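Local coordinates for arginyl-tRNA synthetase, putative (PDB 5JLD), which probably catalyses the ATP-dependent attachment of L-arginine to tRNA(Arg), as a class I aminoacyl-tRNA synthetase of the malaria parasite, at residues L135-S140 against Y333-Q338. Residues are numbered along the deposited sequence; the frame is centred on the assembly and turned at random.
Sequences LVDFSS and YYRLTQ
Asp-137 OD2 is gripped by both terminal nitrogens of Arg-335, with NH1 at 2.8 Å and NH2 at 2.9 Å, in a salt bridge made end-on to a single oxygen. The oxygen lies in the guanidinium plane, between the two N-H groups, and both bonds are bent, to 146° at NH1 and 141° at NH2. Seen from the carboxylate the two approaches differ: NH1 meets the anti lone pair of OD2, whereas NH2 comes from above the carboxylate plane. The carboxylate and guanidinium planes stand 73° apart, unlike the near-coplanar bidentate pair that uses both oxygens. Arg-335 reaches this far because its chain is extended from CG to NE, carrying the charge from helix 326-337 down to the sheet. Strand 133-137 is the central strand of the parallel sheet in the class I catalytic domain, a Rossmann-like fold, bonded through its backbone to strands 171-176 and 343-349; Leu-135 and Asp-137 project from the face of the sheet met by Arg-335 of helix 326-337, while Val-136 turns to the other face and packs on helix 149-167. Leu-135 crosses the arginine chain at about a right angle, its CG turned opposite the backbone N, which brings both methyls against it. CD2 sits over the centre of one guanidinium face, 3.7 Å from Arg-335 CZ, and CD1 rests against the aliphatic part, 3.6 Å from Arg-335 CG. Val-175 and Tyr-346 of the adjoining strands also touch the arginine. All three contacting residues are buried, so the mutual neutralisation of the two charges probably offsets much of the cost of enclosing them.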
ATOM      1  N   LEU A 135      11.934   1.701   3.670  1.00 39.42           N
ATOM      2  CA  LEU A 135      12.123   2.312   2.366  1.00 41.68           C
ATOM      3  C   LEU A 135      11.196   1.664   1.352  1.00 39.24           C
ATOM      4  O   LEU A 135      11.153   0.448   1.254  1.00 37.45           O
ATOM      5  CB  LEU A 135      13.586   2.186   1.906  1.00 38.05           C
ATOM      6  CG  LEU A 135      13.947   2.876   0.587  1.00 43.85           C
ATOM      7  CD1 LEU A 135      15.410   3.373   0.609  1.00 49.88           C
ATOM      8  CD2 LEU A 135      13.711   1.960  -0.616  1.00 38.10           C
ATOM      9  N   VAL A 136      10.502   2.493   0.573  1.00 37.78           N
ATOM     10  CA  VAL A 136       9.633   2.010  -0.493  1.00 32.16           C
ATOM     11  C   VAL A 136      10.172   2.490  -1.847  1.00 41.43           C
ATOM     12  O   VAL A 136      10.309   3.691  -2.107  1.00 40.95           O
ATOM     13  CB  VAL A 136       8.163   2.474  -0.289  1.00 39.26           C
ATOM     14  CG1 VAL A 136       7.245   1.903  -1.390  1.00 32.75           C
ATOM     15  CG2 VAL A 136       7.651   2.073   1.111  1.00 32.57           C
ATOM     16  N   ASP A 137      10.487   1.523  -2.698  1.00 38.29           N
ATOM     17  CA  ASP A 137      11.046   1.752  -4.030  1.00 39.88           C
ATOM     18  C   ASP A 137       9.926   1.612  -5.047  1.00 40.76           C
ATOM     19  O   ASP A 137       9.433   0.510  -5.258  1.00 41.08           O
ATOM     20  CB  ASP A 137      12.172   0.744  -4.288  1.00 36.98           C
ATOM     21  CG  ASP A 137      12.890   0.956  -5.610  1.00 42.72           C
ATOM     22  OD1 ASP A 137      12.263   1.324  -6.629  1.00 47.51           O
ATOM     23  OD2 ASP A 137      14.121   0.739  -5.627  1.00 46.26           O
ATOM     24  N   PHE A 138       9.515   2.718  -5.662  1.00 37.56           N
ATOM     25  CA  PHE A 138       8.384   2.677  -6.570  1.00 42.45           C
ATOM     26  C   PHE A 138       8.433   3.733  -7.666  1.00 44.29           C
ATOM     27  O   PHE A 138       9.306   4.614  -7.666  1.00 42.45           O
ATOM     28  CB  PHE A 138       7.047   2.777  -5.781  1.00 38.48           C
ATOM     29  CG  PHE A 138       6.826   4.088  -5.047  1.00 40.67           C
ATOM     30  CD1 PHE A 138       7.679   4.500  -4.021  1.00 41.92           C
ATOM     31  CD2 PHE A 138       5.711   4.878  -5.338  1.00 46.17           C
ATOM     32  CE1 PHE A 138       7.444   5.699  -3.320  1.00 42.61           C
ATOM     33  CE2 PHE A 138       5.463   6.074  -4.645  1.00 41.21           C
ATOM     34  CZ  PHE A 138       6.333   6.487  -3.637  1.00 39.87           C
ATOM     35  N   SER A 139       7.488   3.582  -8.599  1.00 43.42           N
ATOM     36  CA  SER A 139       7.320   4.373  -9.820  1.00 46.92           C
ATOM     37  C   SER A 139       8.348   3.988 -10.886  1.00 46.34           C
ATOM     38  O   SER A 139       8.005   3.355 -11.876  1.00 44.87           O
ATOM     39  CB  SER A 139       7.387   5.874  -9.531  1.00 44.93           C
ATOM     40  OG  SER A 139       6.858   6.595 -10.613  1.00 39.65           O
ATOM     41  N   SER A 140       9.596   4.387 -10.695  1.00 50.08           N
ATOM     42  CA  SER A 140      10.698   3.971 -11.585  1.00 52.83           C
ATOM     43  C   SER A 140      10.591   4.379 -13.077  1.00 52.51           C
ATOM     44  O   SER A 140      10.761   3.544 -13.970  1.00 45.18           O
ATOM     45  CB  SER A 140      10.852   2.448 -11.507  1.00 52.09           C
ATOM     46  OG  SER A 140      10.923   2.023 -10.163  1.00 55.22           O
ATOM     47  N   TYR A 333      22.640  -2.798  -0.953  1.00 34.46           N
ATOM     48  CA  TYR A 333      23.810  -2.527  -0.096  1.00 43.73           C
ATOM     49  C   TYR A 333      23.732  -1.155   0.585  1.00 38.93           C
ATOM     50  O   TYR A 333      23.936  -1.020   1.802  1.00 42.61           O
ATOM     51  CB  TYR A 333      25.117  -2.605  -0.905  1.00 45.76           C
ATOM     52  CG  TYR A 333      26.279  -1.922  -0.204  1.00 43.49           C
ATOM     53  CD1 TYR A 333      27.018  -2.584   0.766  1.00 41.04           C
ATOM     54  CD2 TYR A 333      26.609  -0.601  -0.491  1.00 41.69           C
ATOM     55  CE1 TYR A 333      28.067  -1.948   1.426  1.00 44.04           C
ATOM     56  CE2 TYR A 333      27.647   0.038   0.161  1.00 44.11           C
ATOM     57  CZ  TYR A 333      28.376  -0.642   1.110  1.00 47.51           C
ATOM     58  OH  TYR A 333      29.403  -0.005   1.747  1.00 58.20           O
ATOM     59  N   TYR A 334      23.435  -0.141  -0.221  1.00 45.36           N
ATOM     60  CA  TYR A 334      23.355   1.233   0.250  1.00 46.05           C
ATOM     61  C   TYR A 334      22.218   1.399   1.256  1.00 43.93           C
ATOM     62  O   TYR A 334      22.409   1.979   2.309  1.00 46.31           O
ATOM     63  CB  TYR A 334      23.171   2.200  -0.929  1.00 43.58           C
ATOM     64  CG  TYR A 334      22.959   3.650  -0.519  1.00 40.50           C
ATOM     65  CD1 TYR A 334      24.036   4.486  -0.228  1.00 36.17           C
ATOM     66  CD2 TYR A 334      21.669   4.175  -0.411  1.00 39.81           C
ATOM     67  CE1 TYR A 334      23.830   5.827   0.154  1.00 36.47           C
ATOM     68  CE2 TYR A 334      21.457   5.490  -0.038  1.00 41.54           C
ATOM     69  CZ  TYR A 334      22.537   6.309   0.249  1.00 42.37           C
ATOM     70  OH  TYR A 334      22.285   7.603   0.619  1.00 51.14           O
ATOM     71  N   ARG A 335      21.042   0.881   0.925  1.00 41.38           N
ATOM     72  CA  ARG A 335      19.873   1.028   1.792  1.00 37.84           C
ATOM     73  C   ARG A 335      20.103   0.343   3.134  1.00 37.45           C
ATOM     74  O   ARG A 335      19.722   0.866   4.183  1.00 34.48           O
ATOM     75  CB  ARG A 335      18.625   0.476   1.085  1.00 36.03           C
ATOM     76  CG  ARG A 335      18.299   1.302  -0.159  1.00 36.90           C
ATOM     77  CD  ARG A 335      17.380   0.612  -1.150  1.00 35.99           C
ATOM     78  NE  ARG A 335      17.023   1.559  -2.202  1.00 41.23           N
ATOM     79  CZ  ARG A 335      16.224   1.315  -3.237  1.00 39.95           C
ATOM     80  NH1 ARG A 335      15.636   0.127  -3.403  1.00 40.06           N
ATOM     81  NH2 ARG A 335      15.993   2.285  -4.107  1.00 35.32           N
ATOM     82  N   LEU A 336      20.783  -0.798   3.109  1.00 43.38           N
ATOM     83  CA  LEU A 336      20.981  -1.565   4.342  1.00 46.04           C
ATOM     84  C   LEU A 336      22.095  -0.995   5.233  1.00 45.61           C
ATOM     85  O   LEU A 336      21.933  -0.913   6.462  1.00 41.71           O
ATOM     86  CB  LEU A 336      21.280  -3.025   3.999  1.00 41.24           C
ATOM     87  CG  LEU A 336      20.068  -3.817   3.505  1.00 43.04           C
ATOM     88  CD1 LEU A 336      20.520  -5.173   3.027  1.00 43.27           C
ATOM     89  CD2 LEU A 336      19.033  -3.964   4.611  1.00 43.49           C
ATOM     90  N   THR A 337      23.214  -0.605   4.616  1.00 43.70           N
ATOM     91  CA  THR A 337      24.378  -0.170   5.393  1.00 45.67           C
ATOM     92  C   THR A 337      24.391   1.342   5.655  1.00 43.99           C
ATOM     93  O   THR A 337      24.872   1.783   6.694  1.00 45.56           O
ATOM     94  CB  THR A 337      25.716  -0.570   4.698  1.00 42.75           C
ATOM     95  OG1 THR A 337      25.864   0.154   3.472  1.00 43.45           O
ATOM     96  CG2 THR A 337      25.753  -2.074   4.408  1.00 41.39           C
ATOM     97  N   GLN A 338      23.869   2.140   4.727  1.00 37.46           N
ATOM     98  CA  GLN A 338      23.985   3.591   4.869  1.00 43.11           C
ATOM     99  C   GLN A 338      22.692   4.234   5.362  1.00 45.82           C
ATOM    100  O   GLN A 338      22.737   5.223   6.086  1.00 47.66           O
ATOM    101  CB  GLN A 338      24.438   4.237   3.539  1.00 37.99           C
ATOM    102  CG  GLN A 338      25.632   3.524   2.887  1.00 43.41           C
ATOM    103  CD  GLN A 338      26.868   3.420   3.797  1.00 46.97           C
ATOM    104  OE1 GLN A 338      27.321   4.410   4.391  1.00 44.26           O
ATOM    105  NE2 GLN A 338      27.423   2.209   3.897  1.00 39.76           N
TER